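Local coordinates for F420-dependent alcohol dehydrogenase (Methanoculleus thermophilus, PDB 1RHC), which probably catalyses the oxidation of secondary alcohols to ketones with coenzyme F420 as electron acceptor, as a member of the bacterial luciferase family, at residues A287-K298 with I320-R329. Residues are numbered along the deposited sequence; the frame is centred on the assembly and turned at random.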
loop_
_atom_site.group_PDB
_atom_site.type_symbol
_atom_site.label_atom_id
_atom_site.label_comp_id
_atom_site.label_asym_id
_atom_site.label_seq_id
_atom_site.Cartn_x
_atom_site.Cartn_y
_atom_site.Cartn_z
ATOM N N ALA A 287 2.252 -35.756 10.241
ATOM C CA ALA A 287 0.895 -35.272 9.983
ATOM C C ALA A 287 -0.112 -35.574 11.093
ATOM O O ALA A 287 -0.981 -34.745 11.409
ATOM C CB ALA A 287 0.376 -35.830 8.665
ATOM N N GLU A 288 -0.014 -36.764 11.680
ATOM C CA GLU A 288 -0.959 -37.154 12.733
ATOM C C GLU A 288 -0.873 -36.233 13.945
ATOM O O GLU A 288 -1.897 -35.876 14.552
ATOM C CB GLU A 288 -0.685 -38.600 13.164
ATOM C CG GLU A 288 -1.851 -39.251 13.891
ATOM C CD GLU A 288 -1.813 -40.777 13.816
ATOM O OE1 GLU A 288 -1.884 -41.323 12.688
ATOM O OE2 GLU A 288 -1.711 -41.430 14.881
ATOM N N GLU A 289 0.336 -35.856 14.316
ATOM C CA GLU A 289 0.493 -34.968 15.451
ATOM C C GLU A 289 -0.031 -33.579 15.106
ATOM O O GLU A 289 -0.592 -32.893 15.964
ATOM C CB GLU A 289 1.942 -34.890 15.870
ATOM C CG GLU A 289 2.442 -36.125 16.577
ATOM C CD GLU A 289 3.894 -36.004 16.980
ATOM O OE1 GLU A 289 4.409 -34.860 17.045
ATOM O OE2 GLU A 289 4.516 -37.057 17.253
ATOM N N MET A 290 0.139 -33.164 13.858
ATOM C CA MET A 290 -0.385 -31.851 13.440
ATOM C C MET A 290 -1.910 -31.848 13.518
ATOM O O MET A 290 -2.519 -30.880 13.994
ATOM C CB MET A 290 0.047 -31.523 12.004
ATOM C CG MET A 290 1.400 -30.860 11.873
ATOM S SD MET A 290 1.537 -29.246 12.698
ATOM C CE MET A 290 -0.053 -28.708 12.624
ATOM N N ILE A 291 -2.534 -32.928 13.061
ATOM C CA ILE A 291 -3.982 -33.046 13.097
ATOM C C ILE A 291 -4.483 -32.925 14.544
ATOM O O ILE A 291 -5.438 -32.204 14.808
ATOM C CB ILE A 291 -4.442 -34.386 12.499
ATOM C CG1 ILE A 291 -4.170 -34.385 10.998
ATOM C CG2 ILE A 291 -5.912 -34.621 12.781
ATOM C CD1 ILE A 291 -4.110 -35.768 10.398
ATOM N N LYS A 292 -3.839 -33.617 15.476
ATOM C CA LYS A 292 -4.247 -33.544 16.884
ATOM C C LYS A 292 -4.009 -32.168 17.495
ATOM O O LYS A 292 -4.771 -31.729 18.374
ATOM C CB LYS A 292 -3.517 -34.608 17.707
ATOM C CG LYS A 292 -4.069 -35.992 17.466
ATOM C CD LYS A 292 -3.304 -37.037 18.231
ATOM C CE LYS A 292 -3.772 -38.427 17.832
ATOM N NZ LYS A 292 -2.918 -39.494 18.432
ATOM N N GLU A 293 -2.953 -31.492 17.047
ATOM C CA GLU A 293 -2.639 -30.153 17.550
ATOM C C GLU A 293 -3.766 -29.221 17.118
ATOM O O GLU A 293 -4.257 -28.415 17.900
ATOM C CB GLU A 293 -1.318 -29.639 16.960
ATOM C CG GLU A 293 -0.079 -30.381 17.408
ATOM C CD GLU A 293 0.624 -29.696 18.548
ATOM O OE1 GLU A 293 0.060 -28.728 19.105
ATOM O OE2 GLU A 293 1.744 -30.123 18.898
ATOM N N ILE A 294 -4.182 -29.342 15.870
ATOM C CA ILE A 294 -5.235 -28.487 15.346
ATOM C C ILE A 294 -6.560 -28.811 16.037
ATOM O O ILE A 294 -7.358 -27.914 16.359
ATOM C CB ILE A 294 -5.352 -28.681 13.830
ATOM C CG1 ILE A 294 -4.137 -28.034 13.137
ATOM C CG2 ILE A 294 -6.650 -28.119 13.318
ATOM C CD1 ILE A 294 -4.037 -28.393 11.657
ATOM N N GLU A 295 -6.787 -30.095 16.290
ATOM C CA GLU A 295 -8.024 -30.486 16.941
ATOM C C GLU A 295 -8.149 -29.945 18.356
ATOM O O GLU A 295 -9.260 -29.609 18.771
ATOM C CB GLU A 295 -8.192 -32.013 16.905
ATOM C CG GLU A 295 -8.630 -32.491 15.533
ATOM C CD GLU A 295 -8.731 -33.988 15.427
ATOM O OE1 GLU A 295 -8.274 -34.702 16.356
ATOM O OE2 GLU A 295 -9.266 -34.464 14.399
ATOM N N ARG A 296 -7.046 -29.806 19.089
ATOM C CA ARG A 296 -7.181 -29.288 20.442
ATOM C C ARG A 296 -7.566 -27.805 20.418
ATOM O O ARG A 296 -8.188 -27.319 21.354
ATOM C CB ARG A 296 -5.924 -29.524 21.287
ATOM C CG ARG A 296 -4.776 -28.573 21.041
ATOM C CD ARG A 296 -3.579 -28.905 21.940
ATOM N NE ARG A 296 -2.361 -28.255 21.458
ATOM C CZ ARG A 296 -1.665 -27.348 22.140
ATOM N NH1 ARG A 296 -2.060 -26.974 23.355
ATOM N NH2 ARG A 296 -0.575 -26.800 21.601
ATOM N N PHE A 297 -7.226 -27.089 19.342
ATOM C CA PHE A 297 -7.614 -25.680 19.252
ATOM C C PHE A 297 -9.023 -25.587 18.704
ATOM O O PHE A 297 -9.756 -24.659 19.051
ATOM C CB PHE A 297 -6.653 -24.881 18.361
ATOM C CG PHE A 297 -5.417 -24.435 19.072
ATOM C CD1 PHE A 297 -4.260 -25.220 19.067
ATOM C CD2 PHE A 297 -5.400 -23.234 19.758
ATOM C CE1 PHE A 297 -3.110 -24.794 19.743
ATOM C CE2 PHE A 297 -4.258 -22.804 20.432
ATOM C CZ PHE A 297 -3.110 -23.586 20.425
ATOM N N LYS A 298 -9.415 -26.533 17.853
ATOM C CA LYS A 298 -10.779 -26.546 17.330
ATOM C C LYS A 298 -11.744 -26.741 18.499
ATOM O O LYS A 298 -12.783 -26.066 18.597
ATOM C CB LYS A 298 -11.004 -27.687 16.354
ATOM C CG LYS A 298 -10.427 -27.494 14.990
ATOM C CD LYS A 298 -10.797 -28.671 14.103
ATOM C CE LYS A 298 -12.290 -28.834 13.974
ATOM N NZ LYS A 298 -12.626 -29.841 12.911
ATOM N N ILE A 320 3.057 -31.142 3.518
ATOM C CA ILE A 320 2.482 -32.109 4.453
ATOM C C ILE A 320 1.016 -31.800 4.730
ATOM O O ILE A 320 0.281 -32.672 5.175
ATOM C CB ILE A 320 3.319 -32.163 5.760
ATOM C CG1 ILE A 320 2.992 -33.449 6.552
ATOM C CG2 ILE A 320 3.048 -30.960 6.633
ATOM C CD1 ILE A 320 3.427 -34.702 5.865
ATOM N N PHE A 321 0.563 -30.575 4.428
ATOM C CA PHE A 321 -0.850 -30.276 4.663
ATOM C C PHE A 321 -1.797 -30.957 3.697
ATOM O O PHE A 321 -3.006 -30.944 3.909
ATOM C CB PHE A 321 -1.113 -28.757 4.775
ATOM C CG PHE A 321 -0.849 -28.227 6.175
ATOM C CD1 PHE A 321 0.450 -28.071 6.645
ATOM C CD2 PHE A 321 -1.902 -27.995 7.052
ATOM C CE1 PHE A 321 0.708 -27.707 7.954
ATOM C CE2 PHE A 321 -1.656 -27.629 8.377
ATOM C CZ PHE A 321 -0.365 -27.485 8.836
ATOM N N LYS A 322 -1.260 -31.581 2.642
ATOM C CA LYS A 322 -2.108 -32.365 1.751
ATOM C C LYS A 322 -2.715 -33.510 2.618
ATOM O O LYS A 322 -3.810 -34.002 2.349
ATOM C CB LYS A 322 -1.286 -32.985 0.612
ATOM C CG LYS A 322 -0.795 -31.966 -0.432
ATOM C CD LYS A 322 0.037 -32.639 -1.537
ATOM C CE LYS A 322 -0.824 -33.498 -2.451
ATOM N NZ LYS A 322 -1.603 -32.699 -3.454
ATOM N N GLU A 323 -1.983 -33.926 3.641
ATOM C CA GLU A 323 -2.445 -34.995 4.533
ATOM C C GLU A 323 -3.262 -34.442 5.717
ATOM O O GLU A 323 -4.153 -35.118 6.238
ATOM C CB GLU A 323 -1.245 -35.756 5.100
ATOM C CG GLU A 323 -0.407 -36.493 4.031
ATOM C CD GLU A 323 -1.147 -37.664 3.405
ATOM O OE1 GLU A 323 -0.647 -38.242 2.409
ATOM O OE2 GLU A 323 -2.228 -38.026 3.899
ATOM N N VAL A 324 -2.961 -33.214 6.125
ATOM C CA VAL A 324 -3.620 -32.614 7.290
ATOM C C VAL A 324 -5.001 -32.025 7.025
ATOM O O VAL A 324 -5.959 -32.300 7.750
ATOM C CB VAL A 324 -2.720 -31.505 7.919
ATOM C CG1 VAL A 324 -3.433 -30.848 9.100
ATOM C CG2 VAL A 324 -1.424 -32.103 8.415
ATOM N N ILE A 325 -5.106 -31.232 5.966
ATOM C CA ILE A 325 -6.334 -30.536 5.658
ATOM C C ILE A 325 -7.622 -31.379 5.578
ATOM O O ILE A 325 -8.617 -31.074 6.255
ATOM C CB ILE A 325 -6.096 -29.658 4.413
ATOM C CG1 ILE A 325 -5.165 -28.494 4.785
ATOM C CG2 ILE A 325 -7.340 -29.045 3.958
ATOM C CD1 ILE A 325 -4.794 -27.590 3.588
ATOM N N PRO A 326 -7.625 -32.451 4.785
ATOM C CA PRO A 326 -8.836 -33.276 4.690
ATOM C C PRO A 326 -9.282 -33.871 6.048
ATOM O O PRO A 326 -10.461 -34.114 6.261
ATOM C CB PRO A 326 -8.435 -34.372 3.695
ATOM C CG PRO A 326 -7.343 -33.733 2.883
ATOM C CD PRO A 326 -6.551 -32.969 3.915
ATOM N N ALA A 327 -8.345 -34.090 6.962
ATOM C CA ALA A 327 -8.666 -34.675 8.263
ATOM C C ALA A 327 -9.260 -33.682 9.262
ATOM O O ALA A 327 -9.987 -34.066 10.174
ATOM C CB ALA A 327 -7.422 -35.310 8.863
ATOM N N VAL A 328 -8.933 -32.403 9.118
ATOM C CA VAL A 328 -9.460 -31.414 10.047
ATOM C C VAL A 328 -10.684 -30.718 9.460
ATOM O O VAL A 328 -11.309 -29.897 10.124
ATOM C CB VAL A 328 -8.371 -30.407 10.480
ATOM C CG1 VAL A 328 -7.272 -31.133 11.250
ATOM C CG2 VAL A 328 -7.793 -29.712 9.304
ATOM N N ARG A 329 -10.977 -31.054 8.198
ATOM C CA ARG A 329 -12.183 -30.643 7.439
ATOM C C ARG A 329 -12.331 -29.596 6.311
ATOM O O ARG A 329 -13.478 -29.228 6.058
ATOM C CB ARG A 329 -13.309 -30.341 8.414
ATOM C CG ARG A 329 -13.764 -31.519 9.238
ATOM C CD ARG A 329 -15.008 -31.104 9.979
ATOM N NE ARG A 329 -14.967 -29.677 10.283
ATOM C CZ ARG A 329 -15.973 -28.997 10.820
ATOM N NH1 ARG A 329 -17.104 -29.617 11.120
ATOM N NH2 ARG A 329 -15.855 -27.696 11.048
#
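Ile291 and Val324 mark where helices 287-300 and 321-328 draw together, CA to CA 5.8 Å, the axes of the two segments 9.1 Å apart and running the same way at a crossing angle of -38°. Val324 is the knob, set in a hole formed by Ala287, Met290, Ile291 and Ile294. With its CG1 anti to the backbone N (chi1 178°), Val324 turns that methyl to Ile294 CD1, 3.6 Å away, and CG2 to Met290 CB. One turn on, Val328 CG1 meets Ile294 CG2 at 3.7 Å, the two side chains crossing at about a right angle, while Ile291 CD1 rests on Ala327 CB. Toward the barrel, Met290 CE and Ile294 CD1 approach the Phe321 ring, which also meets the rings of Tyr230 and Phe31. At the C-terminal end Lys298 NZ donates to Val328 O (3.1 Å), tilted 34° from the carbonyl plane; poorly ordered Arg329 lies nearby, its NH2 hydrogen-bonded to Thr3 OG1. Putting a methionine at Lys298 would probably leave that helix-end carbonyl without its ammonium donor. With Met290 on strand 282-284 and Ile294 on strand 304-309, the pair belongs to the helical layer of the luciferase-like TIM barrel, the C-terminal helix packed on the last beta-alpha-beta crossover.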